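Local coordinates for conserved hypothetical secreted protein (Helicobacter pylori, PDB 4RNZ) that probably acts as a zinc-dependent M23-family endopeptidase on peptidoglycan and helps determine the shape of the bacterial cell, at residues 59-69 with 79-87; 229-240 with 278-289. All blocks are in the same frame, centred on the assembly; numbering follows the deposited sequence.

Contact 1: 59-69 with 79-87; sequences LIPISQDLQIH and LDFIPIIFT
Q67 and I82 meet with matching torsions. CG of Q67 (chi1 66°) and CG1 of I82 (chi1 65°) each sit between the backbone N and the carbonyl carbon. The two chains then pass closely, with Q67 CG 3.5 Å from I82 CG1. Beyond CG the Q67 chain is extended, and its CD passes 3.8 Å from I84 CG1. Its NE2 donates to P83 O at 2.9 Å, tilted 33° from the carbonyl plane. A water also accepts from NE2 and from I85 N, so the amide is tied to the backbone on both sides of I84. Q67 OE1 accepts a hydrogen bond from R146.

The backbones pair antiparallel. Q67 and I82 form a hydrogen-bonded pair, with Q67 N to I82 O and I82 N to Q67 O both 2.8 Å. H69 and D80 form the next one. I82 CD1 ends 3.7 Å from H69 CB. On the other face lie I68 and F81, side by side and pointing the same way. I62 CD1 meets the edge of the F81 ring, 3.5 Å from F81 CD1. I84 leaves the strand but stays attached, its N donating to D65 O at 3.1 Å. I84 CD1 reaches the turn, 3.4 Å from S63 O. That turn is an ST turn, with S63 OG accepting from D65 N. D65 also makes a salt bridge with R208.

The core is the beta hairpin of strands 66-73 and 76-83, and 76-83 is an outermost strand of a five-stranded antiparallel sheet. Helix 30-36 packs on I62 and F81 through L35. Strand 136-146 touches I84 through R146.

Contact 2: 229-240 with 278-289; sequences GSLIHSASDGRV and SFVKKGQIIGRV
R288 packs along G229 and L231, and its chain can be followed outward. CB lies 3.8 Å from both G229 O and S230 O. CG keeps close to G229 O and also nears L231 CD2. CD is also 3.8 Å from G229 O; the chain is extended from CG to NE and runs alongside that oxygen. Rotation about CD-NE (chi4 -88°) turns the group so that NH1 points at G229 O and one face meets L231 CD2. NH1 donates to G229 O at 2.8 Å, in the carbonyl plane and on a lone pair, though the N-H is bent. L231 CD2 sits over the centre of that guanidinium face.

Strands 231-233 and 285-289 pair antiparallel. I286 and G287 both face I232, a classic beta bulge. I232 O takes I286 N at 2.8 Å and G287 N only weakly. Past the bulge, H233 ND1 donates to G283 O at 2.8 Å. That oxygen lies in the ring plane, and the bond is nearly straight (174°). I285 CG1 approaches CE1 of the same ring.

Q284 N to K281 O and K281 N to Q284 OE1 close the type II turn. D237 OD1 ties K282 N to the other segment through its anti lone pair. Farther on, the R239 guanidinium and F279 ring planes are 23° apart. R239 CD makes a CH-pi contact over the ring face, while NE bonds to G277 O.

Most bonds are backbone to backbone; R288, H233 and D237 add three between side chain and backbone. The bond to G283 O implies a proton on H233 ND1. The K282 N-H probably stabilises the negative charge of D237.

Overall arrangement
The two contacts belong to different parts of the chain. Contact 1 lies in the Csd3 N-terminal region, and contact 2 in the peptidase M23 region. Their centres are 31 Å apart and their nearest atoms about 19 Å, so they do not touch. They follow one another along the chain. The zinc ion, bound by E34, H219, D223 and H301, relates them. The side chain of I62 in contact 1 is about 12 Å from the zinc ion. The side chain of V289 in contact 2 is about 12 Å from the zinc ion. F81 is about 9 Å from E34, and I232 about 9 Å from H301, side chain to side chain. E34 comes from the N-terminal region, so the metal joins the two regions.

Contact 1: 59-69 with 79-87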
loop_
_atom_site.group_PDB
_atom_site.type_symbol
_atom_site.label_atom_id
_atom_site.label_comp_id
_atom_site.label_asym_id
_atom_site.label_seq_id
_atom_site.Cartn_x
_atom_site.Cartn_y
_atom_site.Cartn_z
ATOM N N LEU A 59 0.668 20.715 1.945
ATOM C CA LEU A 59 -0.104 19.561 1.557
ATOM C C LEU A 59 0.810 18.350 1.758
ATOM O O LEU A 59 1.852 18.238 1.098
ATOM C CB LEU A 59 -0.568 19.664 0.112
ATOM C CG LEU A 59 -1.537 20.802 -0.224
ATOM C CD1 LEU A 59 -1.734 20.864 -1.731
ATOM C CD2 LEU A 59 -2.874 20.631 0.487
ATOM N N ILE A 60 0.421 17.494 2.696
ATOM C CA ILE A 60 1.239 16.379 3.161
ATOM C C ILE A 60 0.416 15.089 3.069
ATOM O O ILE A 60 -0.564 14.912 3.794
ATOM C CB ILE A 60 1.697 16.586 4.613
ATOM C CG1 ILE A 60 2.500 17.898 4.757
ATOM C CG2 ILE A 60 2.546 15.412 5.083
ATOM C CD1 ILE A 60 2.632 18.365 6.213
ATOM N N PRO A 61 0.787 14.189 2.151
ATOM C CA PRO A 61 -0.050 13.015 1.950
ATOM C C PRO A 61 0.049 12.068 3.131
ATOM O O PRO A 61 1.135 11.893 3.660
ATOM C CB PRO A 61 0.566 12.343 0.719
ATOM C CG PRO A 61 1.470 13.350 0.109
ATOM C CD PRO A 61 1.921 14.228 1.220
ATOM N N ILE A 62 -1.076 11.496 3.543
ATOM C CA ILE A 62 -1.085 10.432 4.541
ATOM C C ILE A 62 -1.519 9.082 3.961
ATOM O O ILE A 62 -1.391 8.080 4.633
ATOM C CB ILE A 62 -1.897 10.769 5.806
ATOM C CG1 ILE A 62 -3.306 11.220 5.490
ATOM C CG2 ILE A 62 -1.210 11.863 6.624
ATOM C CD1 ILE A 62 -4.073 11.569 6.749
ATOM N N SER A 63 -2.063 9.068 2.745
ATOM C CA SER A 63 -2.347 7.825 2.029
ATOM C C SER A 63 -2.301 8.173 0.551
ATOM O O SER A 63 -1.890 9.279 0.188
ATOM C CB SER A 63 -3.723 7.267 2.407
ATOM O OG SER A 63 -4.789 8.060 1.887
ATOM N N GLN A 64 -2.728 7.253 -0.302
ATOM C CA GLN A 64 -2.768 7.525 -1.735
ATOM C C GLN A 64 -3.913 8.467 -2.111
ATOM O O GLN A 64 -3.911 9.051 -3.194
ATOM C CB GLN A 64 -2.880 6.232 -2.548
ATOM C CG GLN A 64 -4.243 5.562 -2.461
ATOM C CD GLN A 64 -4.364 4.595 -1.293
ATOM O OE1 GLN A 64 -3.739 4.769 -0.238
ATOM N NE2 GLN A 64 -5.180 3.574 -1.474
ATOM N N ASP A 65 -4.905 8.622 -1.245
ATOM C CA ASP A 65 -5.964 9.560 -1.576
ATOM C C ASP A 65 -6.384 10.525 -0.486
ATOM O O ASP A 65 -7.375 11.222 -0.658
ATOM C CB ASP A 65 -7.162 8.831 -2.152
ATOM C CG ASP A 65 -7.701 7.815 -1.226
ATOM O OD1 ASP A 65 -7.763 8.112 -0.025
ATOM O OD2 ASP A 65 -8.046 6.718 -1.711
ATOM N N LEU A 66 -5.611 10.609 0.593
ATOM C CA LEU A 66 -5.882 11.569 1.664
ATOM C C LEU A 66 -4.614 12.320 2.052
ATOM O O LEU A 66 -3.505 11.743 2.116
ATOM C CB LEU A 66 -6.430 10.852 2.900
ATOM C CG LEU A 66 -7.068 11.742 3.960
ATOM C CD1 LEU A 66 -8.409 12.284 3.485
ATOM C CD2 LEU A 66 -7.247 10.949 5.258
ATOM N N GLN A 67 -4.777 13.611 2.328
ATOM C CA GLN A 67 -3.650 14.457 2.704
ATOM C C GLN A 67 -4.010 15.444 3.797
ATOM O O GLN A 67 -5.149 15.838 3.957
ATOM C CB GLN A 67 -3.086 15.236 1.492
ATOM C CG GLN A 67 -4.007 16.280 0.875
ATOM C CD GLN A 67 -3.540 16.773 -0.505
ATOM O OE1 GLN A 67 -2.350 16.905 -0.774
ATOM N NE2 GLN A 67 -4.492 17.053 -1.376
ATOM N N ILE A 68 -2.997 15.850 4.545
ATOM C CA ILE A 68 -3.159 16.913 5.509
ATOM C C ILE A 68 -3.005 18.225 4.760
ATOM O O ILE A 68 -2.016 18.414 4.058
ATOM C CB ILE A 68 -2.049 16.851 6.564
ATOM C CG1 ILE A 68 -2.285 15.656 7.480
ATOM C CG2 ILE A 68 -1.965 18.149 7.374
ATOM C CD1 ILE A 68 -1.090 15.359 8.366
ATOM N N HIS A 69 -3.967 19.120 4.935
ATOM C CA HIS A 69 -3.847 20.492 4.464
ATOM C C HIS A 69 -3.719 21.440 5.654
ATOM O O HIS A 69 -4.665 21.587 6.440
ATOM C CB HIS A 69 -5.084 20.853 3.642
ATOM C CG HIS A 69 -5.044 22.230 3.042
ATOM N ND1 HIS A 69 -6.192 22.943 2.727
ATOM C CD2 HIS A 69 -4.001 23.027 2.707
ATOM C CE1 HIS A 69 -5.850 24.124 2.240
ATOM N NE2 HIS A 69 -4.530 24.190 2.193
ATOM N N LEU A 79 -6.008 22.948 10.211
ATOM C CA LEU A 79 -5.559 21.681 9.670
ATOM C C LEU A 79 -6.754 20.880 9.258
ATOM O O LEU A 79 -7.627 20.597 10.085
ATOM C CB LEU A 79 -4.736 20.961 10.731
ATOM C CG LEU A 79 -3.911 19.773 10.270
ATOM C CD1 LEU A 79 -2.699 19.609 11.174
ATOM C CD2 LEU A 79 -4.781 18.523 10.207
ATOM N N ASP A 80 -6.818 20.548 7.970
ATOM C CA ASP A 80 -7.886 19.714 7.446
ATOM C C ASP A 80 -7.266 18.449 6.876
ATOM O O ASP A 80 -6.119 18.457 6.457
ATOM C CB ASP A 80 -8.679 20.402 6.313
ATOM C CG ASP A 80 -9.415 21.640 6.768
ATOM O OD1 ASP A 80 -9.880 21.668 7.913
ATOM O OD2 ASP A 80 -9.539 22.588 5.966
ATOM N N PHE A 81 -8.064 17.393 6.836
ATOM C CA PHE A 81 -7.710 16.165 6.131
ATOM C C PHE A 81 -8.553 16.193 4.882
ATOM O O PHE A 81 -9.771 16.213 4.974
ATOM C CB PHE A 81 -8.011 14.970 7.001
ATOM C CG PHE A 81 -7.098 14.860 8.187
ATOM C CD1 PHE A 81 -5.880 14.195 8.088
ATOM C CD2 PHE A 81 -7.442 15.438 9.398
ATOM C CE1 PHE A 81 -5.013 14.108 9.178
ATOM C CE2 PHE A 81 -6.592 15.347 10.490
ATOM C CZ PHE A 81 -5.374 14.688 10.381
ATOM N N ILE A 82 -7.915 16.236 3.714
ATOM C CA ILE A 82 -8.649 16.422 2.468
ATOM C C ILE A 82 -8.262 15.404 1.405
ATOM O O ILE A 82 -7.184 14.821 1.492
ATOM C CB ILE A 82 -8.436 17.851 1.917
ATOM C CG1 ILE A 82 -6.986 18.076 1.529
ATOM C CG2 ILE A 82 -8.874 18.884 2.946
ATOM C CD1 ILE A 82 -6.760 19.364 0.752
ATOM N N PRO A 83 -9.115 15.219 0.377
ATOM C CA PRO A 83 -8.754 14.342 -0.752
ATOM C C PRO A 83 -7.539 14.836 -1.534
ATOM O O PRO A 83 -7.255 16.041 -1.547
ATOM C CB PRO A 83 -9.993 14.391 -1.654
ATOM C CG PRO A 83 -11.105 14.822 -0.773
ATOM C CD PRO A 83 -10.499 15.712 0.265
ATOM N N ILE A 84 -6.818 13.895 -2.133
ATOM C CA ILE A 84 -5.751 14.151 -3.081
ATOM C C ILE A 84 -6.346 14.040 -4.472
ATOM O O ILE A 84 -6.977 13.028 -4.820
ATOM C CB ILE A 84 -4.597 13.141 -2.972
ATOM C CG1 ILE A 84 -3.934 13.189 -1.586
ATOM C CG2 ILE A 84 -3.532 13.441 -4.006
ATOM C CD1 ILE A 84 -2.893 12.093 -1.373
ATOM N N ILE A 85 -6.141 15.084 -5.267
ATOM C CA ILE A 85 -6.577 15.083 -6.654
ATOM C C ILE A 85 -5.432 14.536 -7.494
ATOM O O ILE A 85 -4.293 14.994 -7.412
ATOM C CB ILE A 85 -6.992 16.489 -7.165
ATOM C CG1 ILE A 85 -8.137 17.058 -6.328
ATOM C CG2 ILE A 85 -7.468 16.408 -8.613
ATOM C CD1 ILE A 85 -8.362 18.549 -6.542
ATOM N N PHE A 86 -5.734 13.527 -8.302
ATOM C CA PHE A 86 -4.698 12.898 -9.098
ATOM C C PHE A 86 -5.206 12.390 -10.427
ATOM O O PHE A 86 -6.411 12.167 -10.603
ATOM C CB PHE A 86 -4.049 11.739 -8.314
ATOM C CG PHE A 86 -5.007 10.635 -7.962
ATOM C CD1 PHE A 86 -5.287 9.619 -8.874
ATOM C CD2 PHE A 86 -5.625 10.597 -6.717
ATOM C CE1 PHE A 86 -6.172 8.612 -8.555
ATOM C CE2 PHE A 86 -6.515 9.584 -6.389
ATOM C CZ PHE A 86 -6.787 8.587 -7.305
ATOM N N THR A 87 -4.258 12.203 -11.341
ATOM C CA THR A 87 -4.521 11.612 -12.646
ATOM C C THR A 87 -3.917 10.199 -12.679
ATOM O O THR A 87 -2.858 9.950 -12.094
ATOM C CB THR A 87 -3.941 12.503 -13.770
ATOM O OG1 THR A 87 -4.625 13.761 -13.742
ATOM C CG2 THR A 87 -4.174 11.892 -15.123
HETATM O O HOH W 1 -4.768 17.271 -4.245
#

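Contact 2: 229-240 with 278-289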
loop_
_atom_site.group_PDB
_atom_site.type_symbol
_atom_site.label_atom_id
_atom_site.label_comp_id
_atom_site.label_asym_id
_atom_site.label_seq_id
_atom_site.Cartn_x
_atom_site.Cartn_y
_atom_site.Cartn_z
ATOM N N GLY A 229 -2.760 -4.185 29.129
ATOM C CA GLY A 229 -1.884 -5.326 29.422
ATOM C C GLY A 229 -2.137 -6.585 28.608
ATOM O O GLY A 229 -1.336 -7.521 28.652
ATOM N N SER A 230 -3.231 -6.624 27.850
ATOM C CA SER A 230 -3.534 -7.791 27.019
ATOM C C SER A 230 -2.355 -8.124 26.066
ATOM O O SER A 230 -1.721 -7.232 25.489
ATOM C CB SER A 230 -4.813 -7.538 26.203
ATOM O OG SER A 230 -5.962 -7.403 27.011
ATOM N N LEU A 231 -2.044 -9.402 25.929
ATOM C CA LEU A 231 -0.988 -9.823 25.044
ATOM C C LEU A 231 -1.312 -9.539 23.573
ATOM O O LEU A 231 -2.420 -9.790 23.112
ATOM C CB LEU A 231 -0.691 -11.297 25.218
ATOM C CG LEU A 231 -0.230 -11.703 26.621
ATOM C CD1 LEU A 231 0.246 -13.142 26.592
ATOM C CD2 LEU A 231 0.859 -10.784 27.138
ATOM N N ILE A 232 -0.308 -9.029 22.853
ATOM C CA ILE A 232 -0.400 -8.775 21.422
ATOM C C ILE A 232 0.564 -9.725 20.741
ATOM O O ILE A 232 1.747 -9.818 21.114
ATOM C CB ILE A 232 -0.025 -7.319 21.066
ATOM C CG1 ILE A 232 -0.955 -6.341 21.814
ATOM C CG2 ILE A 232 -0.125 -7.090 19.554
ATOM C CD1 ILE A 232 -0.468 -4.907 21.813
ATOM N N HIS A 233 0.027 -10.460 19.773
ATOM C CA HIS A 233 0.745 -11.461 19.031
ATOM C C HIS A 233 0.817 -11.045 17.571
ATOM O O HIS A 233 -0.162 -10.534 17.016
ATOM C CB HIS A 233 0.014 -12.799 19.108
ATOM C CG HIS A 233 -0.074 -13.369 20.489
ATOM N ND1 HIS A 233 0.629 -14.489 20.871
ATOM C CD2 HIS A 233 -0.788 -12.982 21.572
ATOM C CE1 HIS A 233 0.371 -14.754 22.143
ATOM N NE2 HIS A 233 -0.497 -13.863 22.587
ATOM N N SER A 234 1.947 -11.295 16.930
ATOM C CA SER A 234 2.105 -10.969 15.505
ATOM C C SER A 234 1.105 -11.731 14.648
ATOM O O SER A 234 0.987 -12.948 14.749
ATOM C CB SER A 234 3.521 -11.315 15.014
ATOM O OG SER A 234 3.664 -10.989 13.638
ATOM N N ALA A 235 0.413 -11.017 13.771
ATOM C CA ALA A 235 -0.566 -11.638 12.890
ATOM C C ALA A 235 0.083 -12.442 11.788
ATOM O O ALA A 235 -0.622 -13.165 11.072
ATOM C CB ALA A 235 -1.448 -10.584 12.271
ATOM N N SER A 236 1.409 -12.287 11.629
ATOM C CA SER A 236 2.150 -12.932 10.561
ATOM C C SER A 236 3.624 -13.122 10.922
ATOM O O SER A 236 4.124 -12.581 11.912
ATOM C CB SER A 236 2.112 -12.074 9.294
ATOM O OG SER A 236 2.890 -10.894 9.479
ATOM N N ASP A 237 4.304 -13.880 10.079
ATOM C CA ASP A 237 5.749 -13.876 10.057
ATOM C C ASP A 237 6.170 -12.522 9.563
ATOM O O ASP A 237 5.387 -11.820 8.899
ATOM C CB ASP A 237 6.320 -14.893 9.072
ATOM C CG ASP A 237 6.144 -16.331 9.517
ATOM O OD1 ASP A 237 5.618 -16.598 10.629
ATOM O OD2 ASP A 237 6.552 -17.189 8.725
ATOM N N GLY A 238 7.415 -12.164 9.853
ATOM C CA GLY A 238 8.009 -10.995 9.212
ATOM C C GLY A 238 9.213 -10.472 9.939
ATOM O O GLY A 238 9.771 -11.144 10.813
ATOM N N ARG A 239 9.593 -9.249 9.584
ATOM C CA ARG A 239 10.753 -8.586 10.191
ATOM C C ARG A 239 10.365 -7.230 10.738
ATOM O O ARG A 239 9.677 -6.454 10.067
ATOM C CB ARG A 239 11.883 -8.419 9.167
ATOM C CG ARG A 239 13.216 -8.103 9.822
ATOM C CD ARG A 239 14.355 -8.080 8.816
ATOM N NE ARG A 239 15.648 -7.866 9.476
ATOM C CZ ARG A 239 16.818 -7.796 8.837
ATOM N NH1 ARG A 239 16.868 -7.938 7.516
ATOM N NH2 ARG A 239 17.944 -7.595 9.519
ATOM N N VAL A 240 10.803 -6.940 11.953
ATOM C CA VAL A 240 10.504 -5.664 12.578
ATOM C C VAL A 240 11.236 -4.551 11.838
ATOM O O VAL A 240 12.433 -4.620 11.669
ATOM C CB VAL A 240 10.929 -5.635 14.048
ATOM C CG1 VAL A 240 10.662 -4.263 14.674
ATOM C CG2 VAL A 240 10.181 -6.695 14.816
ATOM N N SER A 278 14.489 -7.630 14.163
ATOM C CA SER A 278 14.126 -8.967 14.671
ATOM C C SER A 278 13.243 -9.666 13.657
ATOM O O SER A 278 12.357 -9.045 13.087
ATOM C CB SER A 278 13.349 -8.909 15.984
ATOM O OG SER A 278 14.127 -8.421 17.064
ATOM N N PHE A 279 13.504 -10.943 13.419
ATOM C CA PHE A 279 12.564 -11.772 12.692
ATOM C C PHE A 279 11.526 -12.289 13.686
ATOM O O PHE A 279 11.897 -12.748 14.774
ATOM C CB PHE A 279 13.276 -12.910 11.981
ATOM C CG PHE A 279 14.050 -12.458 10.782
ATOM C CD1 PHE A 279 15.279 -11.821 10.931
ATOM C CD2 PHE A 279 13.538 -12.634 9.505
ATOM C CE1 PHE A 279 15.992 -11.393 9.824
ATOM C CE2 PHE A 279 14.247 -12.210 8.394
ATOM C CZ PHE A 279 15.470 -11.582 8.554
ATOM N N VAL A 280 10.244 -12.165 13.332
ATOM C CA VAL A 280 9.137 -12.667 14.172
ATOM C C VAL A 280 8.312 -13.733 13.473
ATOM O O VAL A 280 8.246 -13.780 12.245
ATOM C CB VAL A 280 8.175 -11.547 14.615
ATOM C CG1 VAL A 280 8.943 -10.382 15.247
ATOM C CG2 VAL A 280 7.329 -11.063 13.450
ATOM N N LYS A 281 7.649 -14.580 14.266
ATOM C CA LYS A 281 6.803 -15.614 13.705
ATOM C C LYS A 281 5.364 -15.269 13.970
ATOM O O LYS A 281 5.053 -14.631 14.974
ATOM C CB LYS A 281 7.118 -16.965 14.337
ATOM C CG LYS A 281 8.350 -17.632 13.767
ATOM C CD LYS A 281 8.376 -19.090 14.203
ATOM C CE LYS A 281 9.697 -19.756 13.863
ATOM N NZ LYS A 281 9.925 -19.752 12.389
ATOM N N LYS A 282 4.488 -15.701 13.076
ATOM C CA LYS A 282 3.085 -15.585 13.318
ATOM C C LYS A 282 2.793 -16.211 14.685
ATOM O O LYS A 282 3.261 -17.314 14.964
ATOM C CB LYS A 282 2.292 -16.278 12.214
ATOM C CG LYS A 282 0.792 -16.192 12.430
ATOM C CD LYS A 282 -0.003 -16.333 11.145
ATOM C CE LYS A 282 -0.261 -17.779 10.821
ATOM N NZ LYS A 282 -1.239 -17.861 9.697
ATOM N N GLY A 283 2.079 -15.481 15.541
ATOM C CA GLY A 283 1.691 -15.965 16.866
ATOM C C GLY A 283 2.635 -15.580 17.975
ATOM O O GLY A 283 2.356 -15.805 19.147
ATOM N N GLN A 284 3.774 -15.009 17.620
ATOM C CA GLN A 284 4.757 -14.626 18.621
ATOM C C GLN A 284 4.287 -13.389 19.357
ATOM O O GLN A 284 3.782 -12.463 18.729
ATOM C CB GLN A 284 6.059 -14.332 17.907
ATOM C CG GLN A 284 7.229 -13.921 18.786
ATOM C CD GLN A 284 8.482 -13.811 17.959
ATOM O OE1 GLN A 284 8.620 -14.464 16.942
ATOM N NE2 GLN A 284 9.401 -13.015 18.402
ATOM N N ILE A 285 4.482 -13.349 20.675
ATOM C CA ILE A 285 4.109 -12.179 21.488
ATOM C C ILE A 285 5.047 -11.018 21.125
ATOM O O ILE A 285 6.243 -11.188 21.138
ATOM C CB ILE A 285 4.222 -12.470 23.012
ATOM C CG1 ILE A 285 3.202 -13.542 23.437
ATOM C CG2 ILE A 285 3.940 -11.212 23.831
ATOM C CD1 ILE A 285 3.493 -14.225 24.755
ATOM N N ILE A 286 4.493 -9.856 20.796
ATOM C CA ILE A 286 5.301 -8.684 20.475
ATOM C C ILE A 286 5.102 -7.526 21.452
ATOM O O ILE A 286 5.818 -6.524 21.373
ATOM C CB ILE A 286 5.071 -8.224 19.013
ATOM C CG1 ILE A 286 3.592 -7.935 18.731
ATOM C CG2 ILE A 286 5.545 -9.296 18.057
ATOM C CD1 ILE A 286 3.374 -7.333 17.346
ATOM N N GLY A 287 4.196 -7.682 22.413
ATOM C CA GLY A 287 3.951 -6.641 23.387
ATOM C C GLY A 287 2.614 -6.770 24.095
ATOM O O GLY A 287 2.017 -7.848 24.147
ATOM N N ARG A 288 2.135 -5.647 24.605
ATOM C CA ARG A 288 0.958 -5.601 25.416
ATOM C C ARG A 288 0.188 -4.360 25.088
ATOM O O ARG A 288 0.785 -3.300 24.824
ATOM C CB ARG A 288 1.343 -5.552 26.900
ATOM C CG ARG A 288 1.942 -6.821 27.474
ATOM C CD ARG A 288 2.291 -6.572 28.948
ATOM N NE ARG A 288 2.772 -7.768 29.626
ATOM C CZ ARG A 288 1.992 -8.661 30.239
ATOM N NH1 ARG A 288 0.674 -8.520 30.269
ATOM N NH2 ARG A 288 2.533 -9.699 30.828
ATOM N N VAL A 289 -1.131 -4.464 25.166
ATOM C CA VAL A 289 -2.023 -3.347 24.897
ATOM C C VAL A 289 -1.821 -2.210 25.900
ATOM O O VAL A 289 -1.647 -2.440 27.106
ATOM C CB VAL A 289 -3.500 -3.794 24.983
ATOM C CG1 VAL A 289 -4.457 -2.617 24.950
ATOM C CG2 VAL A 289 -3.833 -4.761 23.862
#